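PDB 6KSU: Alpha/beta hydrolase from Streptomyces albidoflavus, which probably acts as a penicillin-binding-protein-like cyclase that closes non-ribosomal peptides into macrolactams by coupling residues of opposite chirality. Local coordinates for residues Pro150-Ala156 with Leu181-Glu187; Gly137-Ile142 with Gln162-Phe166; Phe79-Thr85 with Ala254-Ser260. All coordinates share one frame; numbering follows the deposited sequence.

Interaction 1: Pro150-Ala156 with Leu181-Glu187; sequences PSYRRFA and LLGAVIE
The start of helix 153-160 packs against helix 176-189 here, with Glu187 reaching over to meet Ser151, Tyr152 and Arg153. Glu187 has CG anti to its backbone N (chi1 178°) and stays extended beyond it, which carries the carboxylate straight across to the neighbouring turn. There OE1 accepts the N-H of Tyr152, the N-cap residue, from 2.8 Å through its syn lone pair, in a fairly straight bond of 163°. A water spans the gap beside it, donating to Glu187 OE1 at 3.0 Å and to the carbonyl O of Pro150 at 2.9 Å. Ser151 OG closes an ST turn by taking the N-H of Arg153 at 3.1 Å, and it also faces Glu187 OE2. Glu187 lies over one face of the Arg153 guanidinium, toward its rim, with the two planes 73° apart; NH2 makes the salt bridge to OE2. The place of OE2 is doubtful, however, so its exact contacts deserve less weight. The arginine and the helix start would together tend to favour a charged carboxylate at this buried residue.

Away from the charges the fit is apolar. Tyr152 CB touches Ala184 CB at 3.8 Å, and its ring atom CD2 comes within 3.9 Å of Gly183 C, where no side chain stands between ring and helix. Ala156 CB meets the same Ala184 CB at 4.2 Å. Tyr152 OH continues past this contact to Ser250 O and Ala253 N. The contact joins two helices in the helical region of a beta-lactamase/penicillin-binding-protein-like fold, a glutamate of one gripping the N-cap of the other.

Interaction 2: Gly137-Ile142 with Gln162-Phe166; sequences GVVDSI and QPALF
The Phe166 ring comes up against Gly137, its CE1 3.6 Å from Gly137 CA, with CD1 and CZ a little farther from the same atom. Elsewhere this side chain rests on Ala171 and on Ala467 of strand 466-470. The other flat group, the Gln162 amide, is carried off by a bend at chi2 (73°), and the methylenes before it do the touching. Gln162 CG sits 3.6 Å from Ile142 CD1, the two side chains running alongside in opposite senses. Between these ends, Leu165 N donates to Gly137 O at 2.7 Å. Val139 fills the middle, its CG1 set 4.3 Å from Leu165 CD1 and 3.8 Å from Pro163 O. A bridging water accepts from Val139 N and donates to Pro163 O, tying the backbones a second time.

Nearby, Asp140 makes a salt bridge to Arg466 through its carboxylate and a hydrogen bond to Asn398 through its backbone N, while Leu165 leans on Asn398 and His469. Two irregular loops running nearly antiparallel, 156° apart end to end, thus form part of the surface where the beta-lactamase-like part meets the C-terminal up-and-down, eight-stranded antiparallel barrel.

Interaction 3: Phe79-Thr85 with Ala254-Ser260; sequences FPFGSVT and AGGLVGS
Phe81 meets the 254-260 segment from root to tip. CB begins 3.5 Å from Leu257 O, and CD2 then lies 3.7 Å from Leu257 CB. Farther out, CE1 approaches Gly259 O at 3.1 Å, and CZ reaches Gly259 CA at 3.3 Å. One face of the ring is roofed by Gly259 N, 3.4 Å above the plane and offset toward the rim, an intimate fit against a residue without a side chain. The backbones pair as a short antiparallel ladder: Phe79 and Gly259 exchange both N-H...O bonds, and Phe81 N gives a third to Leu257 O. Thr85 extends the link, since its OG1 donates to Gly82 O at 2.7 Å and accepts from Leu257 N at 3.1 Å. OG1 anti to the carbonyl carbon (chi1 -59°) allows both. A water joins Gly82 N to the carbonyls of Gly255 and Leu257.

Ser83, two residues before Thr85, looks like the serine of an SxxK motif with Lys86; its OG has weak hydrogen bonds to Lys86 NZ and Tyr174 OH, and Lys86 NZ also bonds to Ala254 O. Pro80 and Phe81 pack on strand 332-339, Thr85 and Leu257 on Trp194 of helix 194-206, and Ser83 and Ala254 on Asn176 of helix 176-189.

Overall arrangement
Along the chain the segments run 79-85, 137-142, 150-156, 162-166, 181-187 and 254-260, so interactions 1 and 2 alternate while interaction 3 encloses both in sequence. Centre to centre, interactions 1 and 2 are about 16 Å apart, 1 and 3 about 18 Å, and 2 and 3 about 23 Å, with no direct touch. Helix 176-189 links them: it carries half of interaction 1, and residues at its start touch interactions 2 and 3. Interaction 3 lies against the seven-stranded sheet and holds the probable SxxK serine, with Tyr174 close by; interaction 2 faces the C-terminal barrel. Together they run from the likely active site through the helical region to the domain junction.

Interaction 1: Pro150-Ala156 with Leu181-Glu187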
loop_
_atom_site.group_PDB
_atom_site.type_symbol
_atom_site.label_atom_id
_atom_site.label_comp_id
_atom_site.label_asym_id
_atom_site.label_seq_id
_atom_site.Cartn_x
_atom_site.Cartn_y
_atom_site.Cartn_z
ATOM N N PRO A 150 13.583 8.699 -17.109
ATOM C CA PRO A 150 13.704 8.099 -15.767
ATOM C C PRO A 150 13.894 9.091 -14.626
ATOM O O PRO A 150 13.859 8.664 -13.467
ATOM C CB PRO A 150 14.944 7.193 -15.895
ATOM C CG PRO A 150 15.758 7.831 -16.971
ATOM C CD PRO A 150 14.753 8.400 -17.956
ATOM N N SER A 151 14.109 10.377 -14.885
ATOM C CA SER A 151 14.304 11.323 -13.787
ATOM C C SER A 151 12.977 11.777 -13.193
ATOM O O SER A 151 12.015 12.049 -13.914
ATOM C CB SER A 151 15.077 12.561 -14.241
ATOM O OG SER A 151 15.246 13.447 -13.140
ATOM N N TYR A 152 12.946 11.892 -11.872
ATOM C CA TYR A 152 11.815 12.453 -11.147
ATOM C C TYR A 152 11.984 13.946 -10.842
ATOM O O TYR A 152 11.228 14.482 -10.025
ATOM C CB TYR A 152 11.608 11.695 -9.833
ATOM C CG TYR A 152 10.626 10.526 -9.864
ATOM C CD1 TYR A 152 9.275 10.733 -10.075
ATOM C CD2 TYR A 152 11.059 9.221 -9.635
ATOM C CE1 TYR A 152 8.377 9.675 -10.084
ATOM C CE2 TYR A 152 10.176 8.161 -9.632
ATOM C CZ TYR A 152 8.821 8.396 -9.854
ATOM O OH TYR A 152 7.908 7.356 -9.866
ATOM N N ARG A 153 12.942 14.630 -11.478
ATOM C CA ARG A 153 13.266 16.004 -11.075
ATOM C C ARG A 153 12.147 16.980 -11.427
ATOM O O ARG A 153 11.659 17.711 -10.557
ATOM C CB ARG A 153 14.587 16.454 -11.703
ATOM C CG ARG A 153 15.740 16.475 -10.717
ATOM C CD ARG A 153 17.045 16.924 -11.354
ATOM N NE ARG A 153 17.844 15.802 -11.852
ATOM C CZ ARG A 153 18.544 14.968 -11.082
ATOM N NH1 ARG A 153 18.539 15.116 -9.760
ATOM N NH2 ARG A 153 19.241 13.974 -11.631
ATOM N N ARG A 154 11.729 17.017 -12.697
ATOM C CA ARG A 154 10.612 17.878 -13.076
ATOM C C ARG A 154 9.378 17.586 -12.228
ATOM O O ARG A 154 8.592 18.493 -11.931
ATOM C CB ARG A 154 10.265 17.698 -14.551
ATOM C CG ARG A 154 11.389 17.868 -15.565
ATOM C CD ARG A 154 11.134 16.997 -16.845
ATOM N NE ARG A 154 11.511 15.574 -16.725
ATOM C CZ ARG A 154 11.042 14.582 -17.497
ATOM N NH1 ARG A 154 10.154 14.825 -18.452
ATOM N NH2 ARG A 154 11.457 13.327 -17.312
ATOM N N PHE A 155 9.188 16.324 -11.832
ATOM C CA PHE A 155 8.001 15.947 -11.072
ATOM C C PHE A 155 8.035 16.571 -9.693
ATOM O O PHE A 155 6.997 16.995 -9.170
ATOM C CB PHE A 155 7.908 14.426 -10.968
ATOM C CG PHE A 155 6.835 13.936 -10.029
ATOM C CD1 PHE A 155 5.568 13.627 -10.504
ATOM C CD2 PHE A 155 7.104 13.748 -8.682
ATOM C CE1 PHE A 155 4.570 13.159 -9.650
ATOM C CE2 PHE A 155 6.120 13.293 -7.825
ATOM C CZ PHE A 155 4.844 12.997 -8.311
ATOM N N ALA A 156 9.216 16.591 -9.082
ATOM C CA ALA A 156 9.411 17.249 -7.799
ATOM C C ALA A 156 8.888 18.678 -7.824
ATOM O O ALA A 156 8.167 19.104 -6.914
ATOM C CB ALA A 156 10.895 17.239 -7.452
ATOM N N LEU A 181 7.879 11.373 -4.576
ATOM C CA LEU A 181 8.912 12.291 -4.101
ATOM C C LEU A 181 10.082 11.541 -3.487
ATOM O O LEU A 181 11.225 12.005 -3.564
ATOM C CB LEU A 181 8.336 13.269 -3.079
ATOM C CG LEU A 181 7.467 14.392 -3.623
ATOM C CD1 LEU A 181 6.753 15.111 -2.476
ATOM C CD2 LEU A 181 8.321 15.353 -4.441
ATOM N N LEU A 182 9.827 10.385 -2.869
ATOM C CA LEU A 182 10.941 9.592 -2.371
ATOM C C LEU A 182 11.827 9.116 -3.521
ATOM O O LEU A 182 13.046 8.975 -3.351
ATOM C CB LEU A 182 10.413 8.430 -1.536
ATOM C CG LEU A 182 9.964 8.805 -0.115
ATOM C CD1 LEU A 182 9.196 7.680 0.583
ATOM C CD2 LEU A 182 11.185 9.236 0.722
ATOM N N GLY A 183 11.241 8.896 -4.703
ATOM C CA GLY A 183 12.048 8.607 -5.875
ATOM C C GLY A 183 12.958 9.764 -6.252
ATOM O O GLY A 183 14.125 9.568 -6.605
ATOM N N ALA A 184 12.442 10.989 -6.185
ATOM C CA ALA A 184 13.296 12.142 -6.443
ATOM C C ALA A 184 14.394 12.252 -5.386
ATOM O O ALA A 184 15.554 12.541 -5.705
ATOM C CB ALA A 184 12.444 13.408 -6.508
ATOM N N VAL A 185 14.063 11.953 -4.131
ATOM C CA VAL A 185 15.055 11.995 -3.061
ATOM C C VAL A 185 16.165 10.984 -3.315
ATOM O O VAL A 185 17.353 11.323 -3.278
ATOM C CB VAL A 185 14.384 11.752 -1.702
ATOM C CG1 VAL A 185 15.435 11.362 -0.651
ATOM C CG2 VAL A 185 13.604 12.974 -1.290
ATOM N N ILE A 186 15.791 9.723 -3.571
ATOM C CA ILE A 186 16.766 8.682 -3.892
ATOM C C ILE A 186 17.645 9.122 -5.050
ATOM O O ILE A 186 18.865 8.907 -5.046
ATOM C CB ILE A 186 16.044 7.358 -4.205
ATOM C CG1 ILE A 186 15.629 6.647 -2.922
ATOM C CG2 ILE A 186 16.917 6.444 -5.080
ATOM C CD1 ILE A 186 14.547 5.602 -3.176
ATOM N N GLU A 187 17.042 9.765 -6.055
ATOM C CA GLU A 187 17.803 10.180 -7.227
ATOM C C GLU A 187 18.787 11.293 -6.878
ATOM O O GLU A 187 19.931 11.277 -7.343
ATOM C CB GLU A 187 16.859 10.608 -8.354
ATOM C CG GLU A 187 17.574 11.114 -9.610
ATOM C CD GLU A 187 16.631 11.728 -10.650
ATOM O OE1 GLU A 187 15.409 11.442 -10.623
ATOM O OE2 GLU A 187 17.113 12.497 -11.509
HETATM O O HOH W 1 14.545 8.548 -10.609
#

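Interaction 2: Gly137-Ile142 with Gln162-Phe166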
loop_
_atom_site.group_PDB
_atom_site.type_symbol
_atom_site.label_atom_id
_atom_site.label_comp_id
_atom_site.label_asym_id
_atom_site.label_seq_id
_atom_site.Cartn_x
_atom_site.Cartn_y
_atom_site.Cartn_z
ATOM N N GLY A 137 1.583 15.502 4.694
ATOM C CA GLY A 137 0.581 16.410 4.194
ATOM C C GLY A 137 0.538 16.530 2.691
ATOM O O GLY A 137 -0.101 17.454 2.178
ATOM N N VAL A 138 1.192 15.629 1.974
ATOM C CA VAL A 138 1.101 15.592 0.519
ATOM C C VAL A 138 -0.233 14.974 0.110
ATOM O O VAL A 138 -0.700 13.998 0.714
ATOM C CB VAL A 138 2.293 14.810 -0.071
ATOM C CG1 VAL A 138 2.501 15.192 -1.521
ATOM C CG2 VAL A 138 3.576 15.065 0.746
ATOM N N VAL A 139 -0.854 15.543 -0.920
ATOM C CA VAL A 139 -2.059 14.966 -1.503
ATOM C C VAL A 139 -1.744 13.582 -2.086
ATOM O O VAL A 139 -0.578 13.215 -2.269
ATOM C CB VAL A 139 -2.656 15.891 -2.580
ATOM C CG1 VAL A 139 -3.121 17.211 -1.965
ATOM C CG2 VAL A 139 -1.635 16.155 -3.663
ATOM N N ASP A 140 -2.782 12.818 -2.402
ATOM C CA ASP A 140 -2.575 11.444 -2.846
ATOM C C ASP A 140 -2.095 11.383 -4.298
ATOM O O ASP A 140 -1.056 10.779 -4.583
ATOM C CB ASP A 140 -3.856 10.634 -2.632
ATOM C CG ASP A 140 -3.716 9.170 -3.078
ATOM O OD1 ASP A 140 -2.571 8.674 -3.223
ATOM O OD2 ASP A 140 -4.762 8.516 -3.283
ATOM N N SER A 141 -2.791 12.049 -5.218
ATOM C CA SER A 141 -2.502 11.959 -6.644
ATOM C C SER A 141 -2.362 13.341 -7.257
ATOM O O SER A 141 -3.178 14.229 -6.994
ATOM C CB SER A 141 -3.610 11.204 -7.380
ATOM O OG SER A 141 -3.942 10.026 -6.673
ATOM N N ILE A 142 -1.339 13.498 -8.101
ATOM C CA ILE A 142 -1.060 14.724 -8.845
ATOM C C ILE A 142 -0.788 14.349 -10.299
ATOM O O ILE A 142 0.066 13.497 -10.569
ATOM C CB ILE A 142 0.150 15.480 -8.261
ATOM C CG1 ILE A 142 -0.235 16.228 -6.992
ATOM C CG2 ILE A 142 0.723 16.453 -9.268
ATOM C CD1 ILE A 142 0.936 16.924 -6.342
ATOM N N GLN A 162 1.460 22.704 -5.597
ATOM C CA GLN A 162 0.246 22.016 -5.208
ATOM C C GLN A 162 0.031 22.309 -3.731
ATOM O O GLN A 162 0.947 22.087 -2.923
ATOM C CB GLN A 162 0.324 20.506 -5.441
ATOM C CG GLN A 162 -1.014 19.819 -5.452
ATOM C CD GLN A 162 -1.802 20.125 -6.707
ATOM O OE1 GLN A 162 -1.232 20.285 -7.793
ATOM N NE2 GLN A 162 -3.125 20.211 -6.569
ATOM N N PRO A 163 -1.145 22.792 -3.345
ATOM C CA PRO A 163 -1.392 23.076 -1.927
ATOM C C PRO A 163 -1.259 21.819 -1.081
ATOM O O PRO A 163 -1.753 20.751 -1.441
ATOM C CB PRO A 163 -2.827 23.623 -1.916
ATOM C CG PRO A 163 -3.432 23.166 -3.197
ATOM C CD PRO A 163 -2.312 23.082 -4.190
ATOM N N ALA A 164 -0.570 21.953 0.045
ATOM C CA ALA A 164 -0.467 20.854 0.987
ATOM C C ALA A 164 -1.821 20.587 1.644
ATOM O O ALA A 164 -2.772 21.372 1.543
ATOM C CB ALA A 164 0.583 21.164 2.053
ATOM N N LEU A 165 -1.891 19.463 2.349
ATOM C CA LEU A 165 -3.133 19.034 2.972
ATOM C C LEU A 165 -3.327 19.680 4.340
ATOM O O LEU A 165 -4.464 19.956 4.743
ATOM C CB LEU A 165 -3.117 17.511 3.079
ATOM C CG LEU A 165 -4.313 16.627 2.821
ATOM C CD1 LEU A 165 -5.210 17.217 1.758
ATOM C CD2 LEU A 165 -3.781 15.284 2.355
ATOM N N PHE A 166 -2.228 19.922 5.044
ATOM C CA PHE A 166 -2.093 20.468 6.387
ATOM C C PHE A 166 -0.587 20.540 6.613
ATOM O O PHE A 166 0.163 20.074 5.745
ATOM C CB PHE A 166 -2.795 19.603 7.433
ATOM C CG PHE A 166 -2.585 18.135 7.250
ATOM C CD1 PHE A 166 -1.357 17.556 7.527
ATOM C CD2 PHE A 166 -3.623 17.324 6.812
ATOM C CE1 PHE A 166 -1.151 16.203 7.354
ATOM C CE2 PHE A 166 -3.435 15.953 6.638
ATOM C CZ PHE A 166 -2.206 15.386 6.904
HETATM O O HOH W 2 0.298 18.280 -1.584
#

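Interaction 3: Phe79-Thr85 with Ala254-Ser260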
loop_
_atom_site.group_PDB
_atom_site.type_symbol
_atom_site.label_atom_id
_atom_site.label_comp_id
_atom_site.label_asym_id
_atom_site.label_seq_id
_atom_site.Cartn_x
_atom_site.Cartn_y
_atom_site.Cartn_z
ATOM N N PHE A 79 4.328 -10.618 -10.939
ATOM C CA PHE A 79 3.037 -9.979 -10.763
ATOM C C PHE A 79 3.227 -8.521 -10.366
ATOM O O PHE A 79 4.198 -8.177 -9.690
ATOM C CB PHE A 79 2.234 -10.689 -9.666
ATOM C CG PHE A 79 1.756 -12.091 -10.038
ATOM C CD1 PHE A 79 0.394 -12.355 -10.152
ATOM C CD2 PHE A 79 2.663 -13.146 -10.211
ATOM C CE1 PHE A 79 -0.067 -13.611 -10.473
ATOM C CE2 PHE A 79 2.220 -14.429 -10.540
ATOM C CZ PHE A 79 0.860 -14.663 -10.676
ATOM N N PRO A 80 2.323 -7.632 -10.748
ATOM C CA PRO A 80 2.430 -6.241 -10.265
ATOM C C PRO A 80 2.289 -6.182 -8.754
ATOM O O PRO A 80 1.329 -6.696 -8.179
ATOM C CB PRO A 80 1.276 -5.519 -10.962
ATOM C CG PRO A 80 0.487 -6.577 -11.691
ATOM C CD PRO A 80 1.279 -7.825 -11.755
ATOM N N PHE A 81 3.272 -5.560 -8.103
ATOM C CA PHE A 81 3.170 -5.389 -6.669
ATOM C C PHE A 81 2.139 -4.323 -6.296
ATOM O O PHE A 81 1.696 -4.285 -5.144
ATOM C CB PHE A 81 4.536 -5.030 -6.100
ATOM C CG PHE A 81 5.522 -6.173 -6.111
ATOM C CD1 PHE A 81 5.090 -7.506 -6.260
ATOM C CD2 PHE A 81 6.887 -5.915 -5.973
ATOM C CE1 PHE A 81 5.982 -8.561 -6.239
ATOM C CE2 PHE A 81 7.819 -6.969 -5.970
ATOM C CZ PHE A 81 7.374 -8.297 -6.110
ATOM N N GLY A 82 1.739 -3.479 -7.242
ATOM C CA GLY A 82 0.999 -2.292 -6.859
ATOM C C GLY A 82 1.715 -1.494 -5.792
ATOM O O GLY A 82 2.949 -1.363 -5.780
ATOM N N SER A 83 0.933 -0.979 -4.851
ATOM C CA SER A 83 1.474 -0.190 -3.754
ATOM C C SER A 83 2.400 -0.986 -2.845
ATOM O O SER A 83 3.095 -0.377 -2.013
ATOM C CB SER A 83 0.316 0.399 -2.952
ATOM O OG SER A 83 -0.215 1.508 -3.661
ATOM N N VAL A 84 2.450 -2.318 -2.978
ATOM C CA VAL A 84 3.440 -3.056 -2.196
ATOM C C VAL A 84 4.844 -2.585 -2.581
ATOM O O VAL A 84 5.780 -2.725 -1.788
ATOM C CB VAL A 84 3.247 -4.601 -2.337
ATOM C CG1 VAL A 84 4.327 -5.400 -1.570
ATOM C CG2 VAL A 84 1.851 -5.035 -1.824
ATOM N N THR A 85 4.984 -1.953 -3.760
ATOM C CA THR A 85 6.243 -1.330 -4.166
ATOM C C THR A 85 6.812 -0.402 -3.087
ATOM O O THR A 85 8.037 -0.214 -3.000
ATOM C CB THR A 85 6.016 -0.547 -5.475
ATOM O OG1 THR A 85 5.540 -1.429 -6.512
ATOM C CG2 THR A 85 7.319 0.124 -5.951
ATOM N N ALA A 254 6.041 4.521 -6.446
ATOM C CA ALA A 254 4.941 4.220 -5.545
ATOM C C ALA A 254 4.215 2.917 -5.886
ATOM O O ALA A 254 3.620 2.317 -4.989
ATOM C CB ALA A 254 3.936 5.389 -5.531
ATOM N N GLY A 255 4.259 2.449 -7.138
ATOM C CA GLY A 255 3.496 1.254 -7.483
ATOM C C GLY A 255 3.940 0.432 -8.684
ATOM O O GLY A 255 3.242 -0.515 -9.067
ATOM N N GLY A 256 5.076 0.759 -9.288
ATOM C CA GLY A 256 5.431 0.187 -10.571
ATOM C C GLY A 256 6.291 -1.063 -10.598
ATOM O O GLY A 256 6.691 -1.470 -11.691
ATOM N N LEU A 257 6.609 -1.667 -9.452
ATOM C CA LEU A 257 7.412 -2.879 -9.410
ATOM C C LEU A 257 6.589 -4.122 -9.737
ATOM O O LEU A 257 5.392 -4.214 -9.437
ATOM C CB LEU A 257 8.055 -3.071 -8.043
ATOM C CG LEU A 257 9.503 -2.626 -8.008
ATOM C CD1 LEU A 257 9.994 -2.560 -6.571
ATOM C CD2 LEU A 257 10.351 -3.564 -8.873
ATOM N N VAL A 258 7.264 -5.097 -10.333
ATOM C CA VAL A 258 6.661 -6.328 -10.848
ATOM C C VAL A 258 7.539 -7.495 -10.406
ATOM O O VAL A 258 8.718 -7.560 -10.771
ATOM C CB VAL A 258 6.545 -6.289 -12.385
ATOM C CG1 VAL A 258 6.056 -7.637 -12.957
ATOM C CG2 VAL A 258 5.646 -5.091 -12.832
ATOM N N GLY A 259 6.997 -8.389 -9.595
ATOM C CA GLY A 259 7.787 -9.523 -9.167
ATOM C C GLY A 259 6.932 -10.581 -8.520
ATOM O O GLY A 259 5.699 -10.542 -8.596
ATOM N N SER A 260 7.598 -11.496 -7.829
ATOM C CA SER A 260 6.950 -12.700 -7.344
ATOM C C SER A 260 6.633 -12.630 -5.861
ATOM O O SER A 260 7.236 -11.876 -5.097
ATOM C CB SER A 260 7.831 -13.923 -7.592
ATOM O OG SER A 260 8.690 -14.072 -6.493
HETATM O O HOH W 3 3.042 -2.783 -10.031
#